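Local coordinates for farnesyl diphosphate synthase (Rhodobacter capsulatus, PDB 3M0G), which probably makes farnesyl diphosphate by condensing isopentenyl diphosphate with allylic diphosphates, a chain-building step of isoprenoid biosynthesis in the polyprenyl synthase family, at the interface of chains A and B. Sequence-based numbering; all coordinates share one arbitrary frame. Chains: chain A/B, Farnesyl diphosphate synthase.

The interface of chains A and B. Residues chain A 76, 80, 108, 112, 115; chain B 76, 80, 108, 112, 115.
A:His80 and B:Asp112 meet tip to tip across the two-fold interface of helices 60-81 and 104-121, a worked example of an imidazole fixed between two acceptors, one from each subunit. Along A:His80, CB first passes the methyl CG1 of B:Val108 at 3.9 Å, and ring atom CG stays against that same methyl. The first torsion, with CG anti to the carbonyl carbon (chi1 -76°), carries the ring past B:Val108 to the carboxylate. There ND1 hydrogen-bonds OD2 of B:Asp112 at 2.7 Å, nearly straight and on the syn lone pair. OD1 of B:Asp112 is also close, 2.9 Å from ND1 of A:His80, as a second, shared acceptor of the same N-H, and CE1 points at this oxygen too. Ring and carboxylate are almost coplanar, 7° apart. At the far edge, NE2 donates to the backbone O of A:Val108 at 2.8 Å, also in the ring plane, so both nitrogens help to fix the ring's rotation; with both donating, a positive charge on the imidazole seems plausible. An alanine in place of A:His80 would probably leave the B:Asp112 carboxylate without its partner across the interface and the A:Val108 carbonyl without this donor. A:Tyr76 flanks the pair: its ring stands roughly perpendicular to the carboxylate, presenting edge atom CE2 to OD2 of B:Asp112 at 3.6 Å. Behind it, CB of A:Gln115 lies over one face of the tyrosine ring, toward its rim, and amide NE2 of A:Gln115 binds the backbone O of B:Asp112 at 3.1 Å; the twin bond from B:Gln115 is weak. Repeated with the chains exchanged, this polar clasp ties together the subunits of what is probably the functional dimer, right beside the first aspartate-rich motif that binds magnesium and the allylic diphosphate.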
ATOM      1  N   TYR A  76      -6.922  -4.207   6.246  1.00  3.30           N
ATOM      2  CA  TYR A  76      -6.771  -4.515   4.828  1.00  3.79           C
ATOM      3  C   TYR A  76      -6.394  -5.984   4.635  1.00  3.71           C
ATOM      4  O   TYR A  76      -6.835  -6.618   3.668  1.00  3.03           O
ATOM      5  CB  TYR A  76      -5.732  -3.578   4.153  1.00  4.52           C
ATOM      6  CG  TYR A  76      -4.519  -4.247   3.558  1.00 10.89           C
ATOM      7  CD1 TYR A  76      -3.248  -4.044   4.100  1.00  5.74           C
ATOM      8  CD2 TYR A  76      -4.628  -5.032   2.409  1.00  6.18           C
ATOM      9  CE1 TYR A  76      -2.148  -4.642   3.569  1.00 10.19           C
ATOM     10  CE2 TYR A  76      -3.516  -5.649   1.862  1.00  9.97           C
ATOM     11  CZ  TYR A  76      -2.283  -5.449   2.442  1.00  6.70           C
ATOM     12  OH  TYR A  76      -1.169  -6.052   1.898  1.00 10.02           O
ATOM     13  N   HIS A  80      -8.705  -8.802   2.340  1.00  3.96           N
ATOM     14  CA  HIS A  80      -8.171  -9.657   1.278  1.00  4.21           C
ATOM     15  C   HIS A  80      -8.167 -11.149   1.638  1.00  4.25           C
ATOM     16  O   HIS A  80      -8.591 -11.983   0.840  1.00  4.05           O
ATOM     17  CB  HIS A  80      -6.781  -9.194   0.806  1.00  3.96           C
ATOM     18  CG  HIS A  80      -6.833  -7.981  -0.072  1.00  2.00           C
ATOM     19  ND1 HIS A  80      -5.711  -7.410  -0.637  1.00  4.96           N
ATOM     20  CD2 HIS A  80      -7.880  -7.214  -0.462  1.00  3.94           C
ATOM     21  CE1 HIS A  80      -6.068  -6.355  -1.353  1.00  2.46           C
ATOM     22  NE2 HIS A  80      -7.380  -6.210  -1.255  1.00  2.76           N
ATOM     23  N   VAL A 108     -11.404  -6.206  -2.862  1.00  3.61           N
ATOM     24  CA  VAL A 108     -10.082  -5.950  -3.456  1.00  4.21           C
ATOM     25  C   VAL A 108      -9.725  -4.497  -3.250  1.00  4.37           C
ATOM     26  O   VAL A 108      -8.688  -4.177  -2.667  1.00  6.08           O
ATOM     27  CB  VAL A 108     -10.011  -6.324  -4.970  1.00  5.66           C
ATOM     28  CG1 VAL A 108      -8.612  -6.035  -5.535  1.00  8.87           C
ATOM     29  CG2 VAL A 108     -10.408  -7.763  -5.195  1.00  9.35           C
ATOM     30  N   ASP A 112      -7.067  -2.602  -0.758  1.00  3.74           N
ATOM     31  CA  ASP A 112      -6.070  -1.810  -1.468  1.00  2.59           C
ATOM     32  C   ASP A 112      -5.998  -0.399  -0.877  1.00  3.20           C
ATOM     33  O   ASP A 112      -4.935   0.040  -0.482  1.00  3.86           O
ATOM     34  CB  ASP A 112      -6.400  -1.796  -2.969  1.00  3.50           C
ATOM     35  CG  ASP A 112      -5.894  -3.058  -3.705  1.00 12.17           C
ATOM     36  OD1 ASP A 112      -5.222  -3.932  -3.085  1.00  4.61           O
ATOM     37  OD2 ASP A 112      -6.201  -3.187  -4.908  1.00  4.27           O
ATOM     38  N   GLN A 115      -4.545  -0.188   2.791  1.00  6.08           N
ATOM     39  CA  GLN A 115      -3.084  -0.205   2.812  1.00  5.69           C
ATOM     40  C   GLN A 115      -2.492   1.168   2.505  1.00  5.26           C
ATOM     41  O   GLN A 115      -1.550   1.600   3.181  1.00  4.35           O
ATOM     42  CB  GLN A 115      -2.498  -1.273   1.871  1.00  5.17           C
ATOM     43  CG  GLN A 115      -0.970  -1.075   1.601  1.00  8.84           C
ATOM     44  CD  GLN A 115      -0.248  -2.321   1.076  1.00  6.08           C
ATOM     45  OE1 GLN A 115       0.804  -2.676   1.583  1.00 10.90           O
ATOM     46  NE2 GLN A 115      -0.790  -2.961   0.060  1.00  8.13           N
TER
ATOM     47  N   TYR B  76       1.081  -2.883  -9.600  1.00  4.27           N
ATOM     48  CA  TYR B  76       0.147  -3.531  -8.691  1.00  4.52           C
ATOM     49  C   TYR B  76      -1.318  -3.256  -9.110  1.00  4.42           C
ATOM     50  O   TYR B  76      -2.190  -4.139  -9.003  1.00  3.38           O
ATOM     51  CB  TYR B  76       0.442  -3.099  -7.224  1.00  4.29           C
ATOM     52  CG  TYR B  76      -0.646  -2.294  -6.593  1.00  4.27           C
ATOM     53  CD1 TYR B  76      -0.491  -0.928  -6.341  1.00  5.33           C
ATOM     54  CD2 TYR B  76      -1.823  -2.900  -6.213  1.00  5.10           C
ATOM     55  CE1 TYR B  76      -1.509  -0.188  -5.765  1.00  4.24           C
ATOM     56  CE2 TYR B  76      -2.862  -2.175  -5.647  1.00  5.47           C
ATOM     57  CZ  TYR B  76      -2.697  -0.833  -5.415  1.00  5.27           C
ATOM     58  OH  TYR B  76      -3.723  -0.128  -4.852  1.00  5.11           O
ATOM     59  N   HIS B  80      -4.225  -6.281 -10.045  1.00  7.65           N
ATOM     60  CA  HIS B  80      -5.582  -6.431  -9.519  1.00  7.98           C
ATOM     61  C   HIS B  80      -6.679  -6.156 -10.553  1.00  8.32           C
ATOM     62  O   HIS B  80      -7.714  -6.817 -10.547  1.00  7.58           O
ATOM     63  CB  HIS B  80      -5.781  -5.540  -8.274  1.00  8.02           C
ATOM     64  CG  HIS B  80      -5.025  -6.002  -7.067  1.00  8.70           C
ATOM     65  ND1 HIS B  80      -5.018  -5.299  -5.879  1.00  8.40           N
ATOM     66  CD2 HIS B  80      -4.262  -7.106  -6.856  1.00  8.57           C
ATOM     67  CE1 HIS B  80      -4.274  -5.945  -4.994  1.00  8.88           C
ATOM     68  NE2 HIS B  80      -3.802  -7.042  -5.561  1.00  8.36           N
ATOM     69  N   VAL B 108      -3.815 -11.298  -6.048  1.00  3.17           N
ATOM     70  CA  VAL B 108      -4.106 -10.449  -4.888  1.00  3.11           C
ATOM     71  C   VAL B 108      -2.804 -10.141  -4.150  1.00  3.32           C
ATOM     72  O   VAL B 108      -2.460  -8.978  -3.902  1.00  4.33           O
ATOM     73  CB  VAL B 108      -5.096 -11.145  -3.925  1.00  2.39           C
ATOM     74  CG1 VAL B 108      -5.291 -10.337  -2.603  1.00  5.41           C
ATOM     75  CG2 VAL B 108      -6.394 -11.426  -4.626  1.00  5.30           C
ATOM     76  N   ASP B 112      -0.617  -6.702  -3.690  1.00  4.47           N
ATOM     77  CA  ASP B 112      -0.498  -6.200  -2.322  1.00  5.26           C
ATOM     78  C   ASP B 112       0.967  -5.854  -2.003  1.00  5.84           C
ATOM     79  O   ASP B 112       1.262  -4.783  -1.452  1.00  5.46           O
ATOM     80  CB  ASP B 112      -1.075  -7.179  -1.301  1.00  5.93           C
ATOM     81  CG  ASP B 112      -2.604  -7.211  -1.290  1.00  8.47           C
ATOM     82  OD1 ASP B 112      -3.295  -6.344  -1.896  1.00  6.32           O
ATOM     83  OD2 ASP B 112      -3.128  -8.130  -0.651  1.00  5.92           O
ATOM     84  N   GLN B 115       2.411  -2.837  -3.953  1.00  5.55           N
ATOM     85  CA  GLN B 115       2.053  -1.526  -3.355  1.00  5.28           C
ATOM     86  C   GLN B 115       2.933  -1.222  -2.143  1.00  4.00           C
ATOM     87  O   GLN B 115       3.366  -0.072  -1.945  1.00  5.63           O
ATOM     88  CB  GLN B 115       0.565  -1.433  -2.984  1.00  6.30           C
ATOM     89  CG  GLN B 115       0.306  -0.199  -2.083  1.00  7.38           C
ATOM     90  CD  GLN B 115      -1.151   0.134  -1.843  1.00  8.55           C
ATOM     91  OE1 GLN B 115      -1.469   1.247  -1.387  1.00  7.61           O
ATOM     92  NE2 GLN B 115      -2.037  -0.804  -2.146  1.00  8.61           N
TER